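Local coordinates for fructooligosaccharide ABC transporter substrate-binding protein FusA (Streptococcus pneumoniae, PDB 5G5Y) that captures short- and long-chain fructooligosaccharides such as kestose, nystose and inulin, with a preference for the longer ones, for import by an ABC transporter, at residues H250-Y255 with N273-S278; E165-G170 with F264-T269; M138-K143 with A401-D406. One frame throughout, in Å; residues are numbered along the deposited sequence.

Interaction 1: residues H250-Y255 with N273-S278; sequences HDWNSY and NNVTGS
Trp252 reaches from the first turn of helix 252-260 to the carbonyl O and CB of Asn274 and a methyl of Val275. With CG anti to the backbone N (chi1 171°), CB sets out across the line to the facing loop, and only the far end of the indole, its six-membered ring, reaches it. CZ2 comes 3.9 Å from the carbonyl O of Asn274. CH2, at the far corner, lies 3.7 Å from Val275 CG2 and also nears the CB of Asn274, while CZ3 stands 4.0 Å from Val275 CG2. The indole and the valine meet at a slant. Val275 sends its other methyl to a second aromatic: CG1 is 4.4 Å from CE2 of Tyr255, a looser touch, so the two branches serve two rings one helical turn apart. The helix start is fixed by the N-cap Asp251, whose OD1 accepts from Ser254 N at 3.0 Å. Asn274 binds substrate, and Trp252 probably helps to line the region beside the sugar site. Strand 264-269 borders the contact: Trp252 and Val275 rest on Thr269, Tyr255 and Val275 on Tyr267, and the Tyr255 hydroxyl is hydrogen-bonded to Phe268 O.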
loop_
_atom_site.group_PDB
_atom_site.type_symbol
_atom_site.label_atom_id
_atom_site.label_comp_id
_atom_site.label_asym_id
_atom_site.label_seq_id
_atom_site.Cartn_x
_atom_site.Cartn_y
_atom_site.Cartn_z
ATOM N N HIS A 250 11.305 -20.155 2.235
ATOM C CA HIS A 250 10.980 -19.698 3.583
ATOM C C HIS A 250 9.804 -18.725 3.664
ATOM O O HIS A 250 9.370 -18.145 2.666
ATOM C CB HIS A 250 12.211 -19.146 4.278
ATOM C CG HIS A 250 12.825 -17.958 3.607
ATOM N ND1 HIS A 250 14.080 -17.535 3.922
ATOM C CD2 HIS A 250 12.379 -17.118 2.639
ATOM C CE1 HIS A 250 14.402 -16.487 3.189
ATOM N NE2 HIS A 250 13.384 -16.213 2.400
ATOM N N ASP A 251 9.277 -18.585 4.873
ATOM C CA ASP A 251 8.188 -17.683 5.151
ATOM C C ASP A 251 8.684 -16.533 6.008
ATOM O O ASP A 251 9.849 -16.482 6.343
ATOM C CB ASP A 251 6.987 -18.436 5.762
ATOM C CG ASP A 251 7.254 -19.017 7.164
ATOM O OD1 ASP A 251 8.311 -18.778 7.799
ATOM O OD2 ASP A 251 6.351 -19.756 7.618
ATOM N N TRP A 252 7.796 -15.575 6.278
ATOM C CA TRP A 252 8.119 -14.359 7.018
ATOM C C TRP A 252 8.750 -14.686 8.373
ATOM O O TRP A 252 9.737 -14.089 8.768
ATOM C CB TRP A 252 6.843 -13.566 7.221
ATOM C CG TRP A 252 6.960 -12.372 8.146
ATOM C CD1 TRP A 252 6.373 -12.232 9.378
ATOM C CD2 TRP A 252 7.640 -11.127 7.879
ATOM N NE1 TRP A 252 6.658 -10.992 9.902
ATOM C CE2 TRP A 252 7.433 -10.290 9.005
ATOM C CE3 TRP A 252 8.418 -10.647 6.808
ATOM C CZ2 TRP A 252 7.987 -9.004 9.102
ATOM C CZ3 TRP A 252 8.964 -9.365 6.901
ATOM C CH2 TRP A 252 8.734 -8.553 8.044
ATOM N N ASN A 253 8.165 -15.651 9.075
ATOM C CA ASN A 253 8.699 -16.064 10.387
ATOM C C ASN A 253 10.145 -16.522 10.324
ATOM O O ASN A 253 10.957 -16.096 11.128
ATOM C CB ASN A 253 7.790 -17.126 11.037
ATOM C CG ASN A 253 6.512 -16.521 11.614
ATOM O OD1 ASN A 253 6.501 -15.383 12.064
ATOM N ND2 ASN A 253 5.450 -17.290 11.628
ATOM N N SER A 254 10.491 -17.338 9.343
ATOM C CA SER A 254 11.885 -17.764 9.201
ATOM C C SER A 254 12.854 -16.629 8.807
ATOM O O SER A 254 13.975 -16.529 9.310
ATOM C CB SER A 254 11.994 -18.899 8.182
ATOM O OG SER A 254 13.367 -19.069 7.849
ATOM N N TYR A 255 12.389 -15.777 7.888
ATOM C CA TYR A 255 13.168 -14.632 7.372
ATOM C C TYR A 255 13.540 -13.689 8.494
ATOM O O TYR A 255 14.697 -13.303 8.639
ATOM C CB TYR A 255 12.284 -13.890 6.370
ATOM C CG TYR A 255 12.884 -12.823 5.506
ATOM C CD1 TYR A 255 13.787 -13.144 4.496
ATOM C CD2 TYR A 255 12.442 -11.500 5.592
ATOM C CE1 TYR A 255 14.282 -12.173 3.631
ATOM C CE2 TYR A 255 12.930 -10.523 4.732
ATOM C CZ TYR A 255 13.833 -10.868 3.737
ATOM O OH TYR A 255 14.337 -9.933 2.873
ATOM N N ASN A 273 13.327 -2.145 10.756
ATOM C CA ASN A 273 12.942 -2.353 12.161
ATOM C C ASN A 273 12.159 -3.656 12.398
ATOM O O ASN A 273 12.295 -4.276 13.459
ATOM C CB ASN A 273 12.198 -1.114 12.700
ATOM C CG ASN A 273 13.136 0.081 12.882
ATOM O OD1 ASN A 273 13.822 0.175 13.904
ATOM N ND2 ASN A 273 13.188 0.998 11.896
ATOM N N ASN A 274 11.398 -4.104 11.396
ATOM C CA ASN A 274 10.644 -5.331 11.496
ATOM C C ASN A 274 11.459 -6.601 11.236
ATOM O O ASN A 274 10.906 -7.692 11.361
ATOM C CB ASN A 274 9.434 -5.316 10.550
ATOM C CG ASN A 274 8.556 -4.075 10.737
ATOM O OD1 ASN A 274 8.241 -3.352 9.768
ATOM N ND2 ASN A 274 8.187 -3.805 11.981
ATOM N N VAL A 275 12.709 -6.477 10.805
ATOM C CA VAL A 275 13.493 -7.645 10.389
ATOM C C VAL A 275 14.793 -7.664 11.135
ATOM O O VAL A 275 14.999 -8.593 11.923
ATOM C CB VAL A 275 13.714 -7.719 8.857
ATOM C CG1 VAL A 275 14.521 -8.955 8.465
ATOM C CG2 VAL A 275 12.365 -7.752 8.167
ATOM N N THR A 276 15.670 -6.685 10.905
ATOM C CA THR A 276 16.966 -6.649 11.585
ATOM C C THR A 276 16.971 -5.806 12.876
ATOM O O THR A 276 17.925 -5.866 13.642
ATOM C CB THR A 276 18.087 -6.207 10.650
ATOM O OG1 THR A 276 17.739 -4.963 10.001
ATOM C CG2 THR A 276 18.347 -7.329 9.619
ATOM N N GLY A 277 15.911 -5.037 13.099
ATOM C CA GLY A 277 15.720 -4.303 14.352
ATOM C C GLY A 277 16.065 -2.836 14.276
ATOM O O GLY A 277 16.445 -2.301 13.211
ATOM N N SER A 278 15.929 -2.176 15.423
ATOM C CA SER A 278 16.157 -0.733 15.529
ATOM C C SER A 278 17.576 -0.507 15.965
ATOM O O SER A 278 17.854 -0.354 17.160
ATOM C CB SER A 278 15.178 -0.095 16.524
ATOM O OG SER A 278 15.241 -0.770 17.772
#

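Interaction 2: residues E165-G170 with F264-T269; sequences EAFKNG and FGVYFT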
loop_
_atom_site.group_PDB
_atom_site.type_symbol
_atom_site.label_atom_id
_atom_site.label_comp_id
_atom_site.label_asym_id
_atom_site.label_seq_id
_atom_site.Cartn_x
_atom_site.Cartn_y
_atom_site.Cartn_z
ATOM N N GLU A 165 30.416 -11.230 -2.407
ATOM C CA GLU A 165 31.472 -12.283 -2.350
ATOM C C GLU A 165 32.368 -12.125 -1.128
ATOM O O GLU A 165 32.704 -13.121 -0.480
ATOM C CB GLU A 165 32.288 -12.266 -3.610
ATOM C CG GLU A 165 31.463 -12.791 -4.764
ATOM C CD GLU A 165 32.212 -12.848 -6.062
ATOM O OE1 GLU A 165 32.836 -11.843 -6.436
ATOM O OE2 GLU A 165 32.117 -13.903 -6.718
ATOM N N ALA A 166 32.696 -10.883 -0.803
ATOM C CA ALA A 166 33.440 -10.558 0.444
ATOM C C ALA A 166 32.632 -10.905 1.697
ATOM O O ALA A 166 33.174 -11.483 2.652
ATOM C CB ALA A 166 33.875 -9.103 0.449
ATOM N N PHE A 167 31.329 -10.611 1.695
ATOM C CA PHE A 167 30.447 -11.083 2.762
ATOM C C PHE A 167 30.417 -12.613 2.844
ATOM O O PHE A 167 30.356 -13.181 3.931
ATOM C CB PHE A 167 28.985 -10.630 2.562
ATOM C CG PHE A 167 28.735 -9.148 2.711
ATOM C CD1 PHE A 167 29.681 -8.260 3.256
ATOM C CD2 PHE A 167 27.487 -8.649 2.367
ATOM C CE1 PHE A 167 29.390 -6.914 3.392
ATOM C CE2 PHE A 167 27.189 -7.301 2.516
ATOM C CZ PHE A 167 28.129 -6.435 3.041
ATOM N N LYS A 168 30.383 -13.279 1.693
ATOM C CA LYS A 168 30.320 -14.747 1.679
ATOM C C LYS A 168 31.576 -15.369 2.300
ATOM O O LYS A 168 31.467 -16.258 3.122
ATOM C CB LYS A 168 30.125 -15.278 0.249
ATOM C CG LYS A 168 29.756 -16.758 0.135
ATOM C CD LYS A 168 29.919 -17.221 -1.310
ATOM C CE LYS A 168 30.113 -18.705 -1.443
ATOM N NZ LYS A 168 28.876 -19.424 -1.043
ATOM N N ASN A 169 32.741 -14.896 1.866
ATOM C CA ASN A 169 34.034 -15.554 2.137
ATOM C C ASN A 169 34.852 -14.877 3.234
ATOM O O ASN A 169 35.838 -15.445 3.684
ATOM C CB ASN A 169 34.895 -15.534 0.873
ATOM C CG ASN A 169 34.207 -16.183 -0.319
ATOM O OD1 ASN A 169 33.531 -17.189 -0.178
ATOM N ND2 ASN A 169 34.372 -15.587 -1.504
ATOM N N GLY A 170 34.503 -13.649 3.606
ATOM C CA GLY A 170 35.355 -12.832 4.482
ATOM C C GLY A 170 35.076 -12.925 5.964
ATOM O O GLY A 170 35.736 -12.256 6.742
ATOM N N PHE A 264 22.042 -11.565 7.490
ATOM C CA PHE A 264 21.876 -11.088 6.123
ATOM C C PHE A 264 22.905 -10.019 5.772
ATOM O O PHE A 264 23.208 -9.132 6.584
ATOM C CB PHE A 264 20.478 -10.503 5.919
ATOM C CG PHE A 264 19.341 -11.478 6.021
ATOM C CD1 PHE A 264 19.440 -12.803 5.616
ATOM C CD2 PHE A 264 18.099 -11.015 6.457
ATOM C CE1 PHE A 264 18.345 -13.626 5.652
ATOM C CE2 PHE A 264 17.005 -11.841 6.506
ATOM C CZ PHE A 264 17.122 -13.156 6.105
ATOM N N GLY A 265 23.462 -10.114 4.563
ATOM C CA GLY A 265 24.296 -9.064 4.032
ATOM C C GLY A 265 23.452 -7.951 3.422
ATOM O O GLY A 265 23.606 -6.776 3.767
ATOM N N VAL A 266 22.613 -8.341 2.463
ATOM C CA VAL A 266 21.681 -7.448 1.774
ATOM C C VAL A 266 20.360 -8.164 1.833
ATOM O O VAL A 266 20.298 -9.358 1.561
ATOM C CB VAL A 266 22.096 -7.159 0.308
ATOM C CG1 VAL A 266 20.993 -6.411 -0.466
ATOM C CG2 VAL A 266 23.414 -6.390 0.266
ATOM N N TYR A 267 19.292 -7.466 2.225
ATOM C CA TYR A 267 17.963 -8.056 2.221
ATOM C C TYR A 267 16.922 -6.969 1.913
ATOM O O TYR A 267 17.256 -5.797 1.848
ATOM C CB TYR A 267 17.631 -8.790 3.544
ATOM C CG TYR A 267 17.301 -7.866 4.699
ATOM C CD1 TYR A 267 18.298 -7.167 5.386
ATOM C CD2 TYR A 267 15.992 -7.636 5.050
ATOM C CE1 TYR A 267 17.980 -6.310 6.451
ATOM C CE2 TYR A 267 15.652 -6.769 6.085
ATOM C CZ TYR A 267 16.633 -6.100 6.781
ATOM O OH TYR A 267 16.225 -5.260 7.797
ATOM N N PHE A 268 15.690 -7.399 1.683
ATOM C CA PHE A 268 14.583 -6.500 1.306
ATOM C C PHE A 268 13.458 -6.538 2.332
ATOM O O PHE A 268 13.051 -7.602 2.775
ATOM C CB PHE A 268 14.022 -6.879 -0.086
ATOM C CG PHE A 268 15.048 -6.860 -1.161
ATOM C CD1 PHE A 268 15.937 -7.905 -1.295
ATOM C CD2 PHE A 268 15.148 -5.777 -2.043
ATOM C CE1 PHE A 268 16.923 -7.885 -2.268
ATOM C CE2 PHE A 268 16.128 -5.752 -3.015
ATOM C CZ PHE A 268 17.015 -6.815 -3.140
ATOM N N THR A 269 12.898 -5.378 2.637
ATOM C CA THR A 269 11.701 -5.264 3.464
ATOM C C THR A 269 11.186 -3.845 3.441
ATOM O O THR A 269 11.832 -2.957 2.912
ATOM C CB THR A 269 11.938 -5.746 4.942
ATOM O OG1 THR A 269 10.672 -5.975 5.550
ATOM C CG2 THR A 269 12.761 -4.781 5.705
#
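Phe167 turns its CG anti to its own carbonyl carbon, beside the backbone N (chi1 -68°), which aims the ring from the last turn of helix 157-169 at the corner formed by Gly265 and Val266. There the chain bends, with Gly265 at phi/psi of -82°/-57°, and its CA is presented to the aromatic ring. CD2 of Phe167 lies 3.6 Å from Gly265 CA and CE2 of Phe167 3.7 Å from it, so the two ring atoms are nearly equidistant from this carbon. Having no side chain, Gly265 lets the ring come right up to the backbone. Phe167 CE2 also stands 3.8 Å from Gly265 O. Val266 adds a more distant touch: its CG2 approaches the edge of the ring, near the ring plane, 4.5 Å from Phe167 CE2. The contact is small and buried, made mainly of carbon atoms, and the same ring packs edge-to-face with Trp145. Just past the helix begins a calcium-binding loop whose ligands fall on every second residue from Asp171 to Asp179, followed by Glu180, a spacing that recalls an EF-hand loop; the Phe167 side chain lies about 5 Å from that of Glu180. Backbone hydrogen bonds tie Gly265 to Asn142 and Ile181, and Val266 to Pro182 and Ser184, so helix 157-169 packs where strand 264-269 joins strands 138-142 and 181-183.

Interaction 3: residues M138-K143 with A401-D406; sequences MAWINK and AKWRLD
Met138 and Trp140, on an interior strand of a mixed four-stranded sheet in the two-lobed fold of an ABC-transporter solute-binding protein, meet Arg404 and Trp403 of helix 399-412. The tight part is buried and belongs to Met138 and Arg404, whose side chains pass each other in opposite directions. The arginine is extended from CG to NE, which carries its guanidinium to the thioether; the sulfur lies over one face of that flat group, with Met138 SD 3.4 Å from Arg404 NH2 and 3.7 Å from Arg404 CZ. Met138 CG adds a contact of 3.5 Å to Arg404 NH2. Sulfur over the face leaves the N-H groups to other acceptors: NE is hydrogen-bonded to Trp270 O and NH1 to Val135 O, and the cation also makes a cation-pi contact with Trp270, a substrate-binding residue. Arg404 probably helps to position this tryptophan from the second shell. Thinner by contrast is the indole pair, which arrives from opposite directions and meets through a single pair of corners, Trp140 CH2 being 3.6 Å from Trp403 CH2; the planes are nearly parallel but stepped, so the rings do not stack. Trp140 is buried, its NE1 hydrogen-bonded to Thr269 O, whereas Trp403 is partly open to solvent. Farther out, on the exposed side of the helix, Lys402 and Asp406 form a salt bridge one turn apart: Lys402 NZ sits 2.9 Å from Asp406 OD1, on the syn lone pair of that oxygen.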
loop_
_atom_site.group_PDB
_atom_site.type_symbol
_atom_site.label_atom_id
_atom_site.label_comp_id
_atom_site.label_asym_id
_atom_site.label_seq_id
_atom_site.Cartn_x
_atom_site.Cartn_y
_atom_site.Cartn_z
ATOM N N MET A 138 12.288 -2.020 -0.160
ATOM C CA MET A 138 13.575 -1.335 -0.026
ATOM C C MET A 138 14.672 -2.365 0.258
ATOM O O MET A 138 14.420 -3.359 0.952
ATOM C CB MET A 138 13.548 -0.307 1.112
ATOM C CG MET A 138 12.612 0.827 0.882
ATOM S SD MET A 138 12.506 2.067 2.192
ATOM C CE MET A 138 14.204 2.534 2.463
ATOM N N ALA A 139 15.859 -2.121 -0.307
ATOM C CA ALA A 139 17.046 -2.969 -0.072
ATOM C C ALA A 139 17.855 -2.348 1.069
ATOM O O ALA A 139 18.010 -1.116 1.118
ATOM C CB ALA A 139 17.877 -3.083 -1.322
ATOM N N TRP A 140 18.317 -3.203 1.972
ATOM C CA TRP A 140 19.058 -2.807 3.156
ATOM C C TRP A 140 20.357 -3.591 3.180
ATOM O O TRP A 140 20.391 -4.769 2.759
ATOM C CB TRP A 140 18.237 -3.151 4.394
ATOM C CG TRP A 140 16.869 -2.570 4.379
ATOM C CD1 TRP A 140 15.746 -3.151 3.895
ATOM C CD2 TRP A 140 16.476 -1.297 4.892
ATOM N NE1 TRP A 140 14.687 -2.308 4.044
ATOM C CE2 TRP A 140 15.100 -1.173 4.668
ATOM C CE3 TRP A 140 17.160 -0.249 5.503
ATOM C CZ2 TRP A 140 14.370 -0.037 5.037
ATOM C CZ3 TRP A 140 16.421 0.896 5.893
ATOM C CH2 TRP A 140 15.062 0.984 5.650
ATOM N N ILE A 141 21.424 -2.960 3.666
ATOM C CA ILE A 141 22.741 -3.591 3.665
ATOM C C ILE A 141 23.386 -3.499 5.065
ATOM O O ILE A 141 23.181 -2.506 5.767
ATOM C CB ILE A 141 23.642 -2.988 2.577
ATOM C CG1 ILE A 141 24.977 -3.747 2.445
ATOM C CG2 ILE A 141 23.861 -1.502 2.776
ATOM C CD1 ILE A 141 25.742 -3.391 1.194
ATOM N N ASN A 142 24.179 -4.521 5.407
ATOM C CA ASN A 142 24.927 -4.557 6.662
ATOM C C ASN A 142 26.187 -3.679 6.645
ATOM O O ASN A 142 27.252 -4.045 6.121
ATOM C CB ASN A 142 25.235 -6.013 7.079
ATOM C CG ASN A 142 25.650 -6.094 8.548
ATOM O OD1 ASN A 142 26.382 -5.239 9.000
ATOM N ND2 ASN A 142 25.157 -7.069 9.281
ATOM N N LYS A 143 26.035 -2.476 7.193
ATOM C CA LYS A 143 27.133 -1.516 7.308
ATOM C C LYS A 143 28.244 -1.922 8.300
ATOM O O LYS A 143 29.360 -1.500 8.102
ATOM C CB LYS A 143 26.610 -0.120 7.719
ATOM C CG LYS A 143 25.992 0.691 6.587
ATOM C CD LYS A 143 26.030 2.206 6.846
ATOM C CE LYS A 143 25.775 2.602 8.309
ATOM N NZ LYS A 143 25.379 4.034 8.494
ATOM N N ALA A 401 6.548 6.931 9.782
ATOM C CA ALA A 401 6.241 7.362 8.416
ATOM C C ALA A 401 7.181 8.455 7.978
ATOM O O ALA A 401 7.679 8.445 6.845
ATOM C CB ALA A 401 4.812 7.832 8.294
ATOM N N LYS A 402 7.413 9.420 8.868
ATOM C CA LYS A 402 8.309 10.527 8.565
ATOM C C LYS A 402 9.705 10.005 8.244
ATOM O O LYS A 402 10.340 10.456 7.289
ATOM C CB LYS A 402 8.348 11.531 9.703
ATOM C CG LYS A 402 9.325 12.686 9.538
ATOM C CD LYS A 402 9.056 13.499 8.282
ATOM C CE LYS A 402 9.856 14.800 8.264
ATOM N NZ LYS A 402 9.972 15.324 6.867
ATOM N N TRP A 403 10.199 9.115 9.084
ATOM C CA TRP A 403 11.516 8.495 8.884
ATOM C C TRP A 403 11.614 7.845 7.482
ATOM O O TRP A 403 12.536 8.129 6.748
ATOM C CB TRP A 403 11.741 7.470 9.964
ATOM C CG TRP A 403 12.998 6.681 9.857
ATOM C CD1 TRP A 403 14.275 7.075 10.248
ATOM C CD2 TRP A 403 13.119 5.342 9.387
ATOM N NE1 TRP A 403 15.153 6.034 10.038
ATOM C CE2 TRP A 403 14.476 4.977 9.496
ATOM C CE3 TRP A 403 12.211 4.413 8.868
ATOM C CZ2 TRP A 403 14.937 3.699 9.122
ATOM C CZ3 TRP A 403 12.668 3.181 8.481
ATOM C CH2 TRP A 403 14.028 2.837 8.596
ATOM N N ARG A 404 10.628 7.030 7.125
ATOM C CA ARG A 404 10.618 6.320 5.846
ATOM C C ARG A 404 10.523 7.312 4.682
ATOM O O ARG A 404 11.241 7.179 3.714
ATOM C CB ARG A 404 9.500 5.256 5.791
ATOM C CG ARG A 404 9.709 4.230 4.709
ATOM C CD ARG A 404 8.591 3.237 4.642
ATOM N NE ARG A 404 9.065 2.070 3.890
ATOM C CZ ARG A 404 8.826 1.852 2.594
ATOM N NH1 ARG A 404 8.072 2.669 1.867
ATOM N NH2 ARG A 404 9.324 0.788 2.026
ATOM N N LEU A 405 9.657 8.321 4.791
ATOM C CA LEU A 405 9.525 9.351 3.749
ATOM C C LEU A 405 10.822 10.035 3.458
ATOM O O LEU A 405 11.144 10.300 2.296
ATOM C CB LEU A 405 8.519 10.459 4.140
ATOM C CG LEU A 405 7.072 10.147 3.929
ATOM C CD1 LEU A 405 6.196 11.313 4.408
ATOM C CD2 LEU A 405 6.786 9.913 2.460
ATOM N N ASP A 406 11.557 10.373 4.512
ATOM C CA ASP A 406 12.816 11.063 4.328
ATOM C C ASP A 406 13.854 10.160 3.629
ATOM O O ASP A 406 14.558 10.651 2.760
ATOM C CB ASP A 406 13.351 11.556 5.671
ATOM C CG ASP A 406 12.540 12.722 6.258
ATOM O OD1 ASP A 406 11.692 13.345 5.579
ATOM O OD2 ASP A 406 12.807 13.030 7.435
#

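In the fold
From the N terminus, the first of these segments to appear is strand 138-142, whose contact with helix 399-412 in interaction 3 is completed last and closes a loop of 257 residues. Interactions 1 and 2 both fall within that loop. Helix 157-169 opens interaction 2, residues 250-255 then open interaction 1, strand 264-269 closes interaction 2, and residues 273-278 close interaction 1, so these two cross. Strand 264-269 is the common element: it pairs with strand 138-142 of interaction 3 and lies against both segments of interaction 1. Interactions 2 and 3 join helices 157-169 and 399-412 to one mixed sheet, interaction 1 ties helix 252-260 to the loop after strand 264-269, and Asn273 ND2 packs against Trp403.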